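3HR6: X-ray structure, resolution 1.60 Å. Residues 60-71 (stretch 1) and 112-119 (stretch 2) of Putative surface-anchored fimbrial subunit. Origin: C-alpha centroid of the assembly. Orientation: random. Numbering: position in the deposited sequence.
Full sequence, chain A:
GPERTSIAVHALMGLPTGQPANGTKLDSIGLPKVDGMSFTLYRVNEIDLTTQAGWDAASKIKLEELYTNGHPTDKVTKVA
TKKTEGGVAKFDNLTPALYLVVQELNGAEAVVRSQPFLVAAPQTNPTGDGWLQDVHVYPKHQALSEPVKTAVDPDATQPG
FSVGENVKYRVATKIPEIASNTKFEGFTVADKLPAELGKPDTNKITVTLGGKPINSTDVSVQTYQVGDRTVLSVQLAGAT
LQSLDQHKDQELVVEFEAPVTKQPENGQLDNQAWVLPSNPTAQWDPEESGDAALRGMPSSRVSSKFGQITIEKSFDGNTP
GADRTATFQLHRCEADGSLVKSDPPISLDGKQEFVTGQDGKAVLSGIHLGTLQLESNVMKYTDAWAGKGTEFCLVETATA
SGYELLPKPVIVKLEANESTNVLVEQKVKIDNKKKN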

# COMPACT_ATOMS: atom_id res chain seq x y z
N LYS A 60 -2.21 -42.51 12.62
CA LYS A 60 -0.78 -42.39 12.31
C LYS A 60 -0.46 -41.15 11.46
O LYS A 60 0.70 -40.76 11.35
CB LYS A 60 -0.24 -43.66 11.62
CG LYS A 60 0.05 -44.82 12.57
CD LYS A 60 0.95 -45.90 11.93
CE LYS A 60 1.31 -46.99 12.94
NZ LYS A 60 2.20 -48.05 12.38
N ILE A 61 -1.48 -40.51 10.87
CA ILE A 61 -1.26 -39.47 9.86
C ILE A 61 -0.40 -38.32 10.39
O ILE A 61 -0.59 -37.84 11.50
CB ILE A 61 -2.59 -38.85 9.33
CG1 ILE A 61 -3.29 -39.82 8.38
CG2 ILE A 61 -2.31 -37.55 8.58
CD1 ILE A 61 -4.69 -39.36 7.98
N LYS A 62 0.55 -37.91 9.56
CA LYS A 62 1.37 -36.74 9.82
C LYS A 62 0.91 -35.70 8.82
O LYS A 62 0.99 -35.93 7.62
CB LYS A 62 2.86 -37.07 9.63
CG LYS A 62 3.59 -37.31 10.95
CD LYS A 62 4.67 -38.39 10.88
CE LYS A 62 4.87 -39.01 12.28
NZ LYS A 62 6.01 -39.95 12.38
N LEU A 63 0.39 -34.58 9.30
CA LEU A 63 -0.14 -33.56 8.41
C LEU A 63 0.85 -33.20 7.28
O LEU A 63 0.42 -32.87 6.17
CB LEU A 63 -0.54 -32.29 9.18
CG LEU A 63 -1.84 -32.35 9.99
CD1 LEU A 63 -1.96 -31.15 10.93
CD2 LEU A 63 -3.06 -32.40 9.08
N GLU A 64 2.15 -33.29 7.54
CA GLU A 64 3.15 -32.98 6.51
C GLU A 64 3.07 -33.95 5.33
O GLU A 64 3.49 -33.62 4.23
CB GLU A 64 4.59 -32.92 7.08
CG GLU A 64 5.12 -34.22 7.73
CD GLU A 64 5.11 -34.19 9.27
OE1 GLU A 64 4.16 -33.62 9.87
OE2 GLU A 64 6.04 -34.76 9.88
N GLU A 65 2.51 -35.13 5.57
CA GLU A 65 2.31 -36.13 4.51
C GLU A 65 1.17 -35.74 3.56
O GLU A 65 1.18 -36.11 2.39
CB GLU A 65 2.03 -37.52 5.10
CG GLU A 65 3.05 -38.01 6.15
CD GLU A 65 4.43 -38.33 5.56
OE1 GLU A 65 4.49 -38.76 4.39
OE2 GLU A 65 5.45 -38.17 6.28
N LEU A 66 0.20 -34.97 4.07
CA LEU A 66 -0.99 -34.58 3.30
C LEU A 66 -0.85 -33.22 2.66
O LEU A 66 -1.52 -32.90 1.68
CB LEU A 66 -2.21 -34.57 4.21
CG LEU A 66 -2.52 -35.90 4.89
CD1 LEU A 66 -3.66 -35.72 5.89
CD2 LEU A 66 -2.86 -36.96 3.83
N TYR A 67 0.03 -32.41 3.24
CA TYR A 67 0.13 -31.01 2.87
C TYR A 67 1.45 -30.47 3.40
O TYR A 67 1.75 -30.63 4.58
CB TYR A 67 -1.05 -30.24 3.49
CG TYR A 67 -1.09 -28.77 3.16
CD1 TYR A 67 -1.96 -28.28 2.19
CD2 TYR A 67 -0.27 -27.87 3.83
CE1 TYR A 67 -2.00 -26.94 1.89
CE2 TYR A 67 -0.31 -26.51 3.55
CZ TYR A 67 -1.18 -26.05 2.58
OH TYR A 67 -1.21 -24.72 2.31
N THR A 68 2.24 -29.85 2.53
CA THR A 68 3.54 -29.32 2.94
C THR A 68 3.97 -28.25 1.96
O THR A 68 3.60 -28.30 0.79
CB THR A 68 4.59 -30.47 3.09
OG1 THR A 68 5.84 -29.93 3.57
CG2 THR A 68 4.82 -31.23 1.78
N ASN A 69 4.71 -27.26 2.45
CA ASN A 69 5.20 -26.14 1.64
C ASN A 69 4.08 -25.31 0.98
O ASN A 69 4.24 -24.81 -0.13
CB ASN A 69 6.23 -26.65 0.61
CG ASN A 69 7.10 -25.53 0.01
OD1 ASN A 69 7.03 -24.37 0.43
ND2 ASN A 69 7.92 -25.88 -0.97
N GLY A 70 2.96 -25.14 1.68
CA GLY A 70 1.84 -24.34 1.17
C GLY A 70 0.99 -24.96 0.06
O GLY A 70 0.27 -24.24 -0.65
N HIS A 71 1.08 -26.29 -0.10
CA HIS A 71 0.38 -27.01 -1.18
C HIS A 71 0.04 -28.46 -0.74
O HIS A 71 0.77 -29.06 0.06
CB HIS A 71 1.26 -27.03 -2.45
CG HIS A 71 2.33 -28.08 -2.44
ND1 HIS A 71 3.52 -27.93 -1.76
CD2 HIS A 71 2.38 -29.31 -3.01
CE1 HIS A 71 4.26 -29.01 -1.90
NE2 HIS A 71 3.59 -29.87 -2.66
N VAL A 112 -3.32 -14.08 9.32
CA VAL A 112 -2.42 -15.16 9.63
C VAL A 112 -3.34 -16.38 9.74
O VAL A 112 -4.11 -16.53 10.69
CB VAL A 112 -1.62 -14.93 10.93
CG1 VAL A 112 -0.63 -16.07 11.18
CG2 VAL A 112 -0.87 -13.56 10.84
N ARG A 113 -3.28 -17.20 8.71
CA ARG A 113 -4.27 -18.25 8.49
C ARG A 113 -4.11 -19.41 9.41
O ARG A 113 -3.03 -19.65 9.94
CB ARG A 113 -4.23 -18.72 7.04
CG ARG A 113 -2.91 -19.30 6.62
CD ARG A 113 -3.04 -20.01 5.29
NE ARG A 113 -1.74 -20.33 4.72
CZ ARG A 113 -1.56 -21.00 3.59
NH1 ARG A 113 -2.61 -21.45 2.91
NH2 ARG A 113 -0.32 -21.22 3.14
N SER A 114 -5.21 -20.15 9.55
CA SER A 114 -5.23 -21.39 10.27
C SER A 114 -4.38 -22.41 9.54
O SER A 114 -4.31 -22.39 8.31
CB SER A 114 -6.66 -21.91 10.38
OG SER A 114 -7.55 -20.94 10.93
N GLN A 115 -3.72 -23.27 10.29
CA GLN A 115 -3.03 -24.42 9.74
C GLN A 115 -4.04 -25.43 9.21
O GLN A 115 -5.21 -25.45 9.64
CB GLN A 115 -2.21 -25.12 10.83
CG GLN A 115 -1.31 -24.17 11.60
CD GLN A 115 -0.24 -23.62 10.75
OE1 GLN A 115 0.45 -24.39 10.06
NE2 GLN A 115 -0.06 -22.30 10.78
N PRO A 116 -3.60 -26.30 8.28
CA PRO A 116 -4.46 -27.41 7.88
C PRO A 116 -4.84 -28.30 9.04
O PRO A 116 -4.07 -28.47 10.00
CB PRO A 116 -3.59 -28.17 6.88
CG PRO A 116 -2.64 -27.15 6.39
CD PRO A 116 -2.33 -26.30 7.54
N PHE A 117 -6.05 -28.86 8.99
CA PHE A 117 -6.49 -29.75 10.03
C PHE A 117 -7.47 -30.79 9.51
O PHE A 117 -8.15 -30.58 8.53
CB PHE A 117 -7.09 -28.96 11.21
CG PHE A 117 -8.37 -28.23 10.88
CD1 PHE A 117 -9.61 -28.81 11.15
CD2 PHE A 117 -8.34 -26.96 10.33
CE1 PHE A 117 -10.78 -28.16 10.85
CE2 PHE A 117 -9.51 -26.30 10.01
CZ PHE A 117 -10.73 -26.88 10.31
N LEU A 118 -7.50 -31.92 10.19
CA LEU A 118 -8.32 -33.06 9.79
C LEU A 118 -9.71 -32.96 10.43
O LEU A 118 -9.85 -32.47 11.57
CB LEU A 118 -7.65 -34.36 10.22
CG LEU A 118 -6.30 -34.74 9.59
CD1 LEU A 118 -5.62 -35.86 10.38
CD2 LEU A 118 -6.51 -35.10 8.13
N VAL A 119 -10.72 -33.40 9.68
CA VAL A 119 -12.10 -33.50 10.16
C VAL A 119 -12.71 -34.78 9.61
O VAL A 119 -12.79 -34.95 8.40
CB VAL A 119 -13.00 -32.34 9.66
CG1 VAL A 119 -14.32 -32.36 10.35
CG2 VAL A 119 -12.33 -30.97 9.88

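The contact between these two stretches is made by packing alone, without a hydrogen bond across it, and its two halves centre on Leu118 and Pro116, the most covered residues at 71 and 75 Å². The CA-to-CB bond of Leu118 points toward the first stretch, and its side chain meets three aliphatic residues there. Leu118 CD2 lies 3.7 Å from CD1 of the buried Leu66, Leu118 CG 4.0 Å from CD2 of Leu63, and Leu118 CD1 4.1 Å from CG2 of Ile61. All three CA-to-CB bonds point toward the second stretch, and each of the four side chains has chi1 near m and chi2 near t, a common staggered rotamer for leucine and isoleucine. Aliphatic side chains suit this place because they cover one another without leaving a polar group unpaired.

Leu63 also links the two halves. Leu63 CD1 approaches the backbone O of Pro116 to 3.5 Å, a van der Waals contact, since a methyl group offers that oxygen no conventional hydrogen bond. The turn that presents Leu63 and Leu66 is held by backbone bonds from Leu66 N and Tyr67 N to Leu63 O, each 3.0 Å.

Pro116 then packs against Tyr67. Pro116 CG sits 3.8 Å from the centroid of the Tyr67 ring, 23° off the normal, and 3.6 Å from Tyr67 CD2. This is a CH-pi contact over one face: proline's compact ring offers slightly polarized C-H groups to the aromatic pi cloud. Tyr67, with chi1 at t, suits the boundary because it combines a flat apolar surface with a polar tip.

That tip leads to the polar edge. Tyr67 OH lies 3.6 Å from Arg113 NH1, close but not hydrogen-bonded; arginine suits this edge because its guanidinium can sit beside the contact while keeping its hydrogen bonds elsewhere in the structure. Arg113 NH2 comes within 4.3 Å of Gly70 CA, in the type I' turn from Thr68 to His71, where the positive phi of Gly70 favours glycine. In all, 360 Å² is buried, both sides summed.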